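Side-chain contacts in dihydrodipicolinate reductase N-terminus domain-containing protein (Mycobacterium smegmatis, PDB 6IAQ), which binds NADP and, as a native amine dehydrogenase, probably catalyses the reductive amination of ketones to chiral amines: residues Y13-M18 with G49-L54; A17-V22 with T308-R313; M25-D28 with Q32-G35; P75-I80 with N312-V317. All blocks are in the same frame, centred on the assembly; numbering follows the deposited sequence.

Contact 1 of 4, residues Y13-M18 with G49-L54; sequences YGVGAM and GDLLGL. With NAP (NADP nicotinamide-adenine-dinucleotide phosphate), chain F.
Ala17 N points almost straight at NAP O1A, 2.9 Å away with an N-H...O angle of 174°, just past Val15, the residue that packs against Leu51 and Leu52. One residue on, Met18 N gives NAP O2N a second bond of 2.9 Å, so each phosphate of the pyrophosphate is held by a backbone amide of the first helical turn. These N-terminal amides, with the helix dipole, would be expected to stabilise the negative charge. Gly16 is the N-cap; lacking a side chain, it lets its CA approach NAP O5B to 3.4 Å. The adenosine ribose is held by a more bent bond from Val15 N to NAP O3B. Farther back, the CE1 edge of the Tyr13 ring faces the adenine, with N1A in the ring plane. This is the glycine-rich dinucleotide-binding turn of a Rossmann fold. On the protein side, CG1 of Val15, anti to its own N (chi1 -165°), touches Leu52 CD2 at 3.8 Å and Leu51 CD2 at 4.0 Å, lying crosswise to Leu52. Gly53, with positive phi, closes helix 48-51 in a Schellman motif. The turn links strand 9-13 to helix 17-28; Leu52 also rests on Ser20 and Ala23 of that helix, while the Tyr13 ring lies against helix 86-98.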
# COMPACT_ATOMS: atom_id res chain seq x y z
N TYR A 13 -3.10 14.94 -24.23
CA TYR A 13 -4.15 15.96 -24.16
C TYR A 13 -3.71 17.02 -23.13
O TYR A 13 -3.81 16.76 -21.89
CB TYR A 13 -5.47 15.26 -23.83
CG TYR A 13 -6.73 15.97 -24.25
CD1 TYR A 13 -6.81 17.35 -24.30
CD2 TYR A 13 -7.87 15.24 -24.54
CE1 TYR A 13 -7.99 17.99 -24.62
CE2 TYR A 13 -9.05 15.87 -24.89
CZ TYR A 13 -9.11 17.25 -24.95
OH TYR A 13 -10.27 17.87 -25.27
N GLY A 14 -3.25 18.17 -23.64
CA GLY A 14 -2.53 19.20 -22.89
C GLY A 14 -1.05 18.89 -22.94
O GLY A 14 -0.68 17.70 -22.95
N VAL A 15 -0.22 19.91 -23.03
CA VAL A 15 1.25 19.78 -23.19
C VAL A 15 1.91 20.76 -22.23
O VAL A 15 2.76 21.55 -22.66
CB VAL A 15 1.69 20.01 -24.65
CG1 VAL A 15 3.11 19.51 -24.83
CG2 VAL A 15 0.77 19.30 -25.62
N GLY A 16 1.52 20.69 -20.95
CA GLY A 16 2.01 21.64 -19.94
C GLY A 16 3.08 21.02 -19.09
O GLY A 16 3.78 20.09 -19.58
N ALA A 17 3.22 21.48 -17.86
CA ALA A 17 4.31 21.02 -16.97
C ALA A 17 4.22 19.49 -16.80
O ALA A 17 5.27 18.79 -16.93
CB ALA A 17 4.23 21.73 -15.64
N MET A 18 3.03 18.95 -16.53
CA MET A 18 2.90 17.50 -16.22
C MET A 18 2.98 16.67 -17.52
O MET A 18 3.78 15.72 -17.55
CB MET A 18 1.62 17.18 -15.44
CG MET A 18 1.62 17.78 -14.01
SD MET A 18 3.07 17.33 -13.03
CE MET A 18 4.21 18.68 -13.34
N GLY A 49 7.94 16.55 -30.27
CA GLY A 49 9.34 16.30 -29.90
C GLY A 49 10.13 17.59 -29.77
O GLY A 49 10.92 17.71 -28.81
N ASP A 50 9.94 18.53 -30.69
CA ASP A 50 10.61 19.86 -30.67
C ASP A 50 10.07 20.65 -29.48
O ASP A 50 10.87 21.25 -28.75
CB ASP A 50 10.37 20.66 -31.95
CG ASP A 50 11.06 20.08 -33.17
OD1 ASP A 50 12.09 19.37 -33.00
OD2 ASP A 50 10.55 20.30 -34.29
N LEU A 51 8.76 20.64 -29.30
CA LEU A 51 8.06 21.43 -28.26
C LEU A 51 8.53 20.97 -26.87
O LEU A 51 8.58 21.82 -25.98
CB LEU A 51 6.55 21.27 -28.46
CG LEU A 51 5.68 22.12 -27.56
CD1 LEU A 51 6.07 23.60 -27.67
CD2 LEU A 51 4.21 21.90 -27.90
N LEU A 52 8.88 19.70 -26.72
CA LEU A 52 9.37 19.09 -25.44
C LEU A 52 10.89 19.10 -25.36
O LEU A 52 11.41 18.70 -24.32
CB LEU A 52 8.86 17.65 -25.33
CG LEU A 52 7.34 17.45 -25.38
CD1 LEU A 52 7.01 15.97 -25.34
CD2 LEU A 52 6.62 18.21 -24.30
N GLY A 53 11.60 19.50 -26.41
CA GLY A 53 13.08 19.62 -26.40
C GLY A 53 13.76 18.26 -26.32
O GLY A 53 14.82 18.16 -25.66
N LEU A 54 13.18 17.24 -26.94
CA LEU A 54 13.83 15.95 -27.27
C LEU A 54 14.60 16.23 -28.56
O LEU A 54 14.03 16.92 -29.43
CB LEU A 54 12.78 14.86 -27.50
CG LEU A 54 11.51 14.93 -26.65
CD1 LEU A 54 10.55 13.80 -27.01
CD2 LEU A 54 11.82 14.90 -25.16
PA NAP F . -0.06 23.58 -16.87
O1A NAP F . 1.38 23.53 -17.04
O2A NAP F . -0.87 24.91 -16.73
O5B NAP F . -0.69 22.73 -18.11
C5B NAP F . -2.08 22.79 -18.48
C4B NAP F . -2.18 22.53 -19.97
O4B NAP F . -3.54 22.50 -20.40
C3B NAP F . -1.47 23.57 -20.87
O3B NAP F . -0.64 22.78 -21.76
C2B NAP F . -2.56 24.26 -21.69
O2B NAP F . -2.20 24.51 -23.06
C1B NAP F . -3.56 23.14 -21.72
N9A NAP F . -4.96 23.49 -21.97
C8A NAP F . -5.78 24.31 -21.27
N7A NAP F . -7.00 24.24 -21.82
C5A NAP F . -6.96 23.31 -22.80
C6A NAP F . -7.89 22.71 -23.78
N6A NAP F . -9.17 23.08 -23.83
N1A NAP F . -7.43 21.79 -24.63
C2A NAP F . -6.15 21.35 -24.63
N3A NAP F . -5.23 21.84 -23.77
C4A NAP F . -5.61 22.82 -22.90
O3 NAP F . -0.55 22.71 -15.56
PN NAP F . 0.09 21.26 -15.08
O1N NAP F . 1.06 21.41 -13.95
O2N NAP F . 0.52 20.46 -16.26
O5D NAP F . -1.32 20.78 -14.50
C5D NAP F . -2.47 20.42 -15.27
C4D NAP F . -3.64 19.96 -14.46
O4D NAP F . -3.26 18.71 -13.80
C3D NAP F . -4.04 20.98 -13.43
O3D NAP F . -5.44 21.12 -13.31
C2D NAP F . -3.45 20.40 -12.13
O2D NAP F . -4.19 20.89 -11.01
C1D NAP F . -3.56 18.87 -12.42
N1N NAP F . -2.59 18.10 -11.62
C2N NAP F . -3.05 17.07 -10.93
C3N NAP F . -2.18 16.35 -10.11
C7N NAP F . -2.66 15.14 -9.34
O7N NAP F . -1.86 14.68 -8.53
N7N NAP F . -3.86 14.59 -9.57
C4N NAP F . -0.84 16.73 -10.06
C5N NAP F . -0.38 17.81 -10.80
C6N NAP F . -1.30 18.47 -11.58
P2B NAP F . -1.00 25.49 -23.47
O1X NAP F . 0.29 24.86 -23.04
O2X NAP F . -0.98 25.45 -25.00
O3X NAP F . -1.49 26.76 -22.77

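Contact 2 of 4, residues A17-V22 with T308-R313; sequences AMNSIV and TQMVNR. With NAP (NADP nicotinamide-adenine-dinucleotide phosphate), chain F.
The methyl end of Met310 rests against helix 17-28, its CE 3.7 Å from Val22 CG2 and 3.8 Å from Asn19 OD1. With CG trans to the backbone nitrogen (chi1 -179°), the chain runs straight out from its helix and bends only at the last torsion (chi3 65°), which turns CE onto both partners; it is roughly perpendicular to each. Val22 divides its two methyls: CG2 takes the methionine, whereas CG1 lies 3.9 Å from Val311 CG2, the two valines lying alongside each other, pointing opposite ways. The Asn19 amide has two unlike ends. ND2 is bound by Gly14 O and Val79 O, which fixes its rotation and leaves OD1 buried against the Met310 methyl, with no hydrogen-bond partner in the model. The short helical segments approach to 10.4 Å and cross at -54°. Met18 turns its bent side chain to the cofactor instead, with SD 4.1 Å from NAP C5N. Val22 and Met310 both also touch Val79 of strand 77-80, so helices 17-28 and 302-312 meet over the parallel sheet, and on helix 302-312 Thr308 and Asn312 are hydrogen-bonded to the second subunit.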
# COMPACT_ATOMS: atom_id res chain seq x y z
N ALA A 17 3.22 21.48 -17.86
CA ALA A 17 4.31 21.02 -16.97
C ALA A 17 4.22 19.49 -16.80
O ALA A 17 5.27 18.79 -16.93
CB ALA A 17 4.23 21.73 -15.64
N MET A 18 3.03 18.95 -16.53
CA MET A 18 2.90 17.50 -16.22
C MET A 18 2.98 16.67 -17.52
O MET A 18 3.78 15.72 -17.55
CB MET A 18 1.62 17.18 -15.44
CG MET A 18 1.62 17.78 -14.01
SD MET A 18 3.07 17.33 -13.03
CE MET A 18 4.21 18.68 -13.34
N ASN A 19 2.24 17.00 -18.56
CA ASN A 19 2.24 16.16 -19.80
C ASN A 19 3.60 16.22 -20.48
O ASN A 19 3.93 15.24 -21.18
CB ASN A 19 1.07 16.42 -20.73
CG ASN A 19 -0.04 15.43 -20.51
OD1 ASN A 19 0.14 14.47 -19.75
ND2 ASN A 19 -1.19 15.63 -21.15
N SER A 20 4.42 17.25 -20.24
CA SER A 20 5.79 17.27 -20.77
C SER A 20 6.57 16.11 -20.16
O SER A 20 7.27 15.40 -20.90
CB SER A 20 6.47 18.60 -20.56
OG SER A 20 5.76 19.62 -21.26
N ILE A 21 6.43 15.88 -18.85
CA ILE A 21 7.14 14.77 -18.14
C ILE A 21 6.52 13.45 -18.62
O ILE A 21 7.26 12.49 -18.91
CB ILE A 21 7.04 14.95 -16.61
CG1 ILE A 21 7.65 16.27 -16.16
CG2 ILE A 21 7.68 13.77 -15.90
CD1 ILE A 21 7.35 16.66 -14.72
N VAL A 22 5.20 13.39 -18.64
CA VAL A 22 4.44 12.17 -19.00
C VAL A 22 4.86 11.70 -20.40
O VAL A 22 5.07 10.48 -20.57
CB VAL A 22 2.94 12.43 -18.90
CG1 VAL A 22 2.15 11.33 -19.59
CG2 VAL A 22 2.51 12.59 -17.44
N THR A 308 4.28 9.29 -13.01
CA THR A 308 4.50 7.81 -13.02
C THR A 308 3.19 7.11 -12.74
O THR A 308 2.94 6.09 -13.38
CB THR A 308 5.53 7.32 -12.00
OG1 THR A 308 5.06 7.66 -10.68
CG2 THR A 308 6.90 7.88 -12.31
N GLN A 309 2.35 7.63 -11.85
CA GLN A 309 1.10 6.92 -11.52
C GLN A 309 0.14 6.96 -12.70
O GLN A 309 -0.43 5.90 -13.02
CB GLN A 309 0.53 7.44 -10.21
CG GLN A 309 1.37 6.96 -9.02
CD GLN A 309 0.79 7.46 -7.73
OE1 GLN A 309 -0.08 6.84 -7.15
NE2 GLN A 309 1.26 8.61 -7.30
N MET A 310 -0.03 8.12 -13.35
CA MET A 310 -0.92 8.20 -14.54
C MET A 310 -0.38 7.25 -15.62
O MET A 310 -1.17 6.54 -16.22
CB MET A 310 -1.04 9.62 -15.11
CG MET A 310 -1.96 9.67 -16.31
SD MET A 310 -2.69 11.32 -16.63
CE MET A 310 -1.15 12.14 -17.03
N VAL A 311 0.91 7.25 -15.87
CA VAL A 311 1.53 6.38 -16.92
C VAL A 311 1.29 4.91 -16.56
O VAL A 311 0.76 4.17 -17.42
CB VAL A 311 3.00 6.72 -17.13
CG1 VAL A 311 3.72 5.69 -18.00
CG2 VAL A 311 3.15 8.11 -17.72
N ASN A 312 1.63 4.51 -15.33
CA ASN A 312 1.60 3.09 -14.89
C ASN A 312 0.13 2.65 -14.83
O ASN A 312 -0.11 1.42 -14.89
CB ASN A 312 2.37 2.87 -13.59
CG ASN A 312 3.87 3.13 -13.71
OD1 ASN A 312 4.41 3.21 -14.82
ND2 ASN A 312 4.55 3.29 -12.58
N ARG A 313 -0.82 3.59 -14.79
CA ARG A 313 -2.27 3.25 -14.82
C ARG A 313 -2.78 2.94 -16.25
O ARG A 313 -3.87 2.37 -16.38
CB ARG A 313 -3.13 4.36 -14.23
CG ARG A 313 -3.27 4.38 -12.71
CD ARG A 313 -3.73 3.05 -12.16
NE ARG A 313 -4.01 3.09 -10.74
CZ ARG A 313 -4.25 2.00 -9.99
NH1 ARG A 313 -4.25 0.77 -10.53
NH2 ARG A 313 -4.50 2.15 -8.71
PA NAP F . -0.06 23.58 -16.87
O1A NAP F . 1.38 23.53 -17.04
O2A NAP F . -0.87 24.91 -16.73
O5B NAP F . -0.69 22.73 -18.11
C5B NAP F . -2.08 22.79 -18.48
C4B NAP F . -2.18 22.53 -19.97
O4B NAP F . -3.54 22.50 -20.40
C3B NAP F . -1.47 23.57 -20.87
O3B NAP F . -0.64 22.78 -21.76
C2B NAP F . -2.56 24.26 -21.69
O2B NAP F . -2.20 24.51 -23.06
C1B NAP F . -3.56 23.14 -21.72
N9A NAP F . -4.96 23.49 -21.97
C8A NAP F . -5.78 24.31 -21.27
N7A NAP F . -7.00 24.24 -21.82
C5A NAP F . -6.96 23.31 -22.80
C6A NAP F . -7.89 22.71 -23.78
N6A NAP F . -9.17 23.08 -23.83
N1A NAP F . -7.43 21.79 -24.63
C2A NAP F . -6.15 21.35 -24.63
N3A NAP F . -5.23 21.84 -23.77
C4A NAP F . -5.61 22.82 -22.90
O3 NAP F . -0.55 22.71 -15.56
PN NAP F . 0.09 21.26 -15.08
O1N NAP F . 1.06 21.41 -13.95
O2N NAP F . 0.52 20.46 -16.26
O5D NAP F . -1.32 20.78 -14.50
C5D NAP F . -2.47 20.42 -15.27
C4D NAP F . -3.64 19.96 -14.46
O4D NAP F . -3.26 18.71 -13.80
C3D NAP F . -4.04 20.98 -13.43
O3D NAP F . -5.44 21.12 -13.31
C2D NAP F . -3.45 20.40 -12.13
O2D NAP F . -4.19 20.89 -11.01
C1D NAP F . -3.56 18.87 -12.42
N1N NAP F . -2.59 18.10 -11.62
C2N NAP F . -3.05 17.07 -10.93
C3N NAP F . -2.18 16.35 -10.11
C7N NAP F . -2.66 15.14 -9.34
O7N NAP F . -1.86 14.68 -8.53
N7N NAP F . -3.86 14.59 -9.57
C4N NAP F . -0.84 16.73 -10.06
C5N NAP F . -0.38 17.81 -10.80
C6N NAP F . -1.30 18.47 -11.58
P2B NAP F . -1.00 25.49 -23.47
O1X NAP F . 0.29 24.86 -23.04
O2X NAP F . -0.98 25.45 -25.00
O3X NAP F . -1.49 26.76 -22.77

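Contact 3 of 4, residues M25-D28 with Q32-G35; sequences MLLD and QIVG
Ile33 of strand 32-37 reaches across to Leu26 and Leu27 on the last turns of helix 17-28. Its CB, directed at the helix, carries the two branches without itself touching either leucine. CG2, trans to the backbone nitrogen, makes no contact with the helix segment, and the longer branch does the touching. CG1 stands 4.3 Å from Leu26 CD1, a loose approach. From there the branch continues extended (chi2 171°) to CD1, which meets Leu27 at the fork of its side chain: CD2 is 3.8 Å and CG 3.9 Å from Ile33 CD1. The isoleucine lies crosswise to Leu27, and its tip also comes within 4.4 Å of Leu26 CD1, so the methyl sits where the two leucines diverge. Leu27 starts off beside the contact, but its end swings in; it also rests on Leu54 and Leu58. Just three residues separate the segments, and they form the tight link between helix and second strand of the beta-alpha-beta unit 9-13, 17-28, 32-37. Ile33 also touches Val12 of the first strand. No hydrogen bond joins the two segments; the polar backbone of Gln32 and Val34 pairs with strand 9-13 instead. The helix therefore meets the sheet here through dispersion and the exclusion of water from branched aliphatic side chains; contacts of this kind are not directional, so the fit rests on the shapes of the three side chains.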
# COMPACT_ATOMS: atom_id res chain seq x y z
N MET A 25 8.02 9.73 -20.42
CA MET A 25 7.81 8.42 -19.77
C MET A 25 7.04 7.50 -20.74
O MET A 25 7.37 6.33 -20.79
CB MET A 25 7.02 8.54 -18.46
CG MET A 25 7.78 9.24 -17.35
SD MET A 25 6.71 9.56 -15.93
CE MET A 25 7.92 10.29 -14.84
N LEU A 26 6.05 8.01 -21.47
CA LEU A 26 5.28 7.19 -22.46
C LEU A 26 6.28 6.61 -23.48
O LEU A 26 6.25 5.39 -23.73
CB LEU A 26 4.22 8.04 -23.18
CG LEU A 26 3.03 8.52 -22.35
CD1 LEU A 26 2.16 9.46 -23.17
CD2 LEU A 26 2.21 7.37 -21.82
N LEU A 27 7.17 7.43 -24.01
CA LEU A 27 8.18 7.00 -25.00
C LEU A 27 9.10 5.93 -24.38
O LEU A 27 9.29 4.89 -25.02
CB LEU A 27 8.96 8.23 -25.48
CG LEU A 27 8.13 9.26 -26.24
CD1 LEU A 27 8.96 10.49 -26.54
CD2 LEU A 27 7.59 8.66 -27.52
N ASP A 28 9.56 6.12 -23.14
CA ASP A 28 10.38 5.13 -22.39
C ASP A 28 9.65 3.79 -22.26
O ASP A 28 10.34 2.77 -22.23
CB ASP A 28 10.79 5.64 -21.01
CG ASP A 28 11.83 6.75 -21.06
OD1 ASP A 28 12.35 7.02 -22.16
OD2 ASP A 28 12.13 7.36 -19.99
N GLN A 32 3.27 4.46 -28.44
CA GLN A 32 3.26 5.25 -29.69
C GLN A 32 2.42 6.51 -29.44
O GLN A 32 1.19 6.39 -29.22
CB GLN A 32 2.70 4.43 -30.85
CG GLN A 32 3.58 3.24 -31.22
CD GLN A 32 2.90 2.32 -32.19
OE1 GLN A 32 2.64 1.15 -31.89
NE2 GLN A 32 2.56 2.86 -33.34
N ILE A 33 3.06 7.67 -29.43
CA ILE A 33 2.29 8.95 -29.36
C ILE A 33 1.85 9.27 -30.79
O ILE A 33 2.74 9.46 -31.63
CB ILE A 33 3.10 10.08 -28.70
CG1 ILE A 33 3.53 9.71 -27.27
CG2 ILE A 33 2.32 11.38 -28.75
CD1 ILE A 33 4.52 10.69 -26.66
N VAL A 34 0.55 9.35 -31.03
CA VAL A 34 -0.01 9.57 -32.39
C VAL A 34 -0.67 10.95 -32.48
O VAL A 34 -1.07 11.34 -33.60
CB VAL A 34 -0.98 8.44 -32.79
CG1 VAL A 34 -0.24 7.11 -32.74
CG2 VAL A 34 -2.24 8.42 -31.94
N GLY A 35 -0.78 11.67 -31.37
CA GLY A 35 -1.44 13.00 -31.39
C GLY A 35 -1.18 13.79 -30.13
O GLY A 35 -0.74 13.20 -29.12

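Contact 4 of 4, residues P75-I80 with N312-V317; sequences PDIAVI and NRIPDV
Ile314 is the first residue of 312-317 to meet strand 77-80, and it uses two ends to do so. CG1 lies opposite the carbonyl carbon (chi1 -75°) and the extended branch carries CD1 to Val79 CG2, 3.9 Å away, the two side chains roughly perpendicular. The other branch, CG2, faces Ile77 CG2 at 4.0 Å, methyl to methyl, the two side chains meeting at a slant. The strand lies inside the parallel Rossmann sheet, third in the chain and next to 9-13 and 102-105. Its face at Ile77 and Val79 is covered here by a helix from the C-terminal part of the chain, while Ala78 and Ile80 touch helix 86-98 instead. Asp316 serves the segment itself: OD2 accepts a bond of 2.9 Å from Arg313 NH1, part of a salt bridge. That nitrogen approaches from the anti side, 31° out of the carboxylate plane, while the oxygen lies near the guanidinium plane. Asp142 holds the same arginine at NE and Pro331 O takes a further bond from NH1, while Arg336 pairs with Asp316 OD1. Val317 comes last, its N bonded to Arg313 O. Its CG1 touches Ile77 CD1 at 4.0 Å, a methyl brought there by the bend in the isoleucine (chi2 81°), and the valine lies across that branch.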
# COMPACT_ATOMS: atom_id res chain seq x y z
N PRO A 75 -6.91 6.89 -30.98
CA PRO A 75 -5.95 6.28 -30.07
C PRO A 75 -6.64 5.31 -29.10
O PRO A 75 -7.83 5.40 -28.90
CB PRO A 75 -5.40 7.51 -29.31
CG PRO A 75 -6.60 8.44 -29.25
CD PRO A 75 -7.24 8.27 -30.61
N ASP A 76 -5.85 4.43 -28.48
CA ASP A 76 -6.30 3.54 -27.38
C ASP A 76 -6.55 4.35 -26.10
O ASP A 76 -7.35 3.88 -25.26
CB ASP A 76 -5.25 2.47 -27.07
CG ASP A 76 -5.01 1.57 -28.26
OD1 ASP A 76 -5.94 0.89 -28.60
OD2 ASP A 76 -3.91 1.61 -28.86
N ILE A 77 -5.85 5.48 -25.95
CA ILE A 77 -5.85 6.23 -24.66
C ILE A 77 -5.54 7.71 -24.94
O ILE A 77 -4.56 8.02 -25.69
CB ILE A 77 -4.86 5.61 -23.64
CG1 ILE A 77 -5.01 6.21 -22.23
CG2 ILE A 77 -3.43 5.73 -24.13
CD1 ILE A 77 -6.12 5.64 -21.43
N ALA A 78 -6.32 8.57 -24.30
CA ALA A 78 -6.03 10.01 -24.14
C ALA A 78 -5.48 10.22 -22.72
O ALA A 78 -6.11 9.76 -21.76
CB ALA A 78 -7.29 10.82 -24.33
N VAL A 79 -4.32 10.85 -22.63
CA VAL A 79 -3.56 11.10 -21.37
C VAL A 79 -3.70 12.60 -21.06
O VAL A 79 -3.12 13.39 -21.79
CB VAL A 79 -2.11 10.64 -21.54
CG1 VAL A 79 -1.34 10.81 -20.26
CG2 VAL A 79 -2.04 9.19 -22.04
N ILE A 80 -4.58 12.95 -20.13
CA ILE A 80 -5.08 14.34 -19.96
C ILE A 80 -4.39 14.98 -18.75
O ILE A 80 -4.53 14.48 -17.61
CB ILE A 80 -6.60 14.37 -19.81
CG1 ILE A 80 -7.29 13.59 -20.95
CG2 ILE A 80 -7.08 15.81 -19.74
CD1 ILE A 80 -8.78 13.50 -20.78
N ASN A 312 1.63 4.51 -15.33
CA ASN A 312 1.60 3.09 -14.89
C ASN A 312 0.13 2.65 -14.83
O ASN A 312 -0.11 1.42 -14.89
CB ASN A 312 2.37 2.87 -13.59
CG ASN A 312 3.87 3.13 -13.71
OD1 ASN A 312 4.41 3.21 -14.82
ND2 ASN A 312 4.55 3.29 -12.58
N ARG A 313 -0.82 3.59 -14.79
CA ARG A 313 -2.27 3.25 -14.82
C ARG A 313 -2.78 2.94 -16.25
O ARG A 313 -3.87 2.37 -16.38
CB ARG A 313 -3.13 4.36 -14.23
CG ARG A 313 -3.27 4.38 -12.71
CD ARG A 313 -3.73 3.05 -12.16
NE ARG A 313 -4.01 3.09 -10.74
CZ ARG A 313 -4.25 2.00 -9.99
NH1 ARG A 313 -4.25 0.77 -10.53
NH2 ARG A 313 -4.50 2.15 -8.71
N ILE A 314 -2.06 3.30 -17.30
CA ILE A 314 -2.63 3.26 -18.68
C ILE A 314 -3.06 1.82 -19.02
O ILE A 314 -4.18 1.63 -19.50
CB ILE A 314 -1.68 3.87 -19.72
CG1 ILE A 314 -1.69 5.41 -19.62
CG2 ILE A 314 -2.04 3.41 -21.13
CD1 ILE A 314 -0.53 6.05 -20.33
N PRO A 315 -2.25 0.77 -18.79
CA PRO A 315 -2.71 -0.60 -19.09
C PRO A 315 -3.96 -0.99 -18.30
O PRO A 315 -4.80 -1.70 -18.84
CB PRO A 315 -1.54 -1.51 -18.74
CG PRO A 315 -0.33 -0.59 -18.78
CD PRO A 315 -0.84 0.79 -18.41
N ASP A 316 -4.06 -0.54 -17.04
CA ASP A 316 -5.20 -0.84 -16.15
C ASP A 316 -6.44 -0.22 -16.74
O ASP A 316 -7.46 -0.90 -16.75
CB ASP A 316 -4.97 -0.35 -14.72
CG ASP A 316 -3.78 -0.98 -14.02
OD1 ASP A 316 -3.32 -2.06 -14.50
OD2 ASP A 316 -3.30 -0.37 -13.02
N VAL A 317 -6.35 1.03 -17.23
CA VAL A 317 -7.53 1.80 -17.67
C VAL A 317 -7.99 1.22 -19.01
O VAL A 317 -9.20 1.03 -19.18
CB VAL A 317 -7.22 3.32 -17.71
CG1 VAL A 317 -8.27 4.11 -18.46
CG2 VAL A 317 -7.08 3.87 -16.29

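Overall arrangement
Helix 17-28 runs through contacts 1, 2 and 3: its start binds the cofactor pyrophosphate, its middle meets helix 302-312, and its end packs on strand 32-37. Asn19 ND2 joins contact 2 to contacts 1 and 4, 2.8 Å from Gly14 O and 3.0 Å from Val79 O. Contacts 1 and 3 touch where Leu54 CD1 lies 3.7 Å from Leu27 CD1. Contacts 2 and 4 follow each other along helices 302-312 and 314-319, and their centres are about 10 Å apart; Met310 CE lies 3.5 Å from Val79 CG1. Leu26 of contact 3 abuts Ile314 of contact 4. From NAP, the Val79 side chain is about 10 Å away and that of Leu26 about 13 Å.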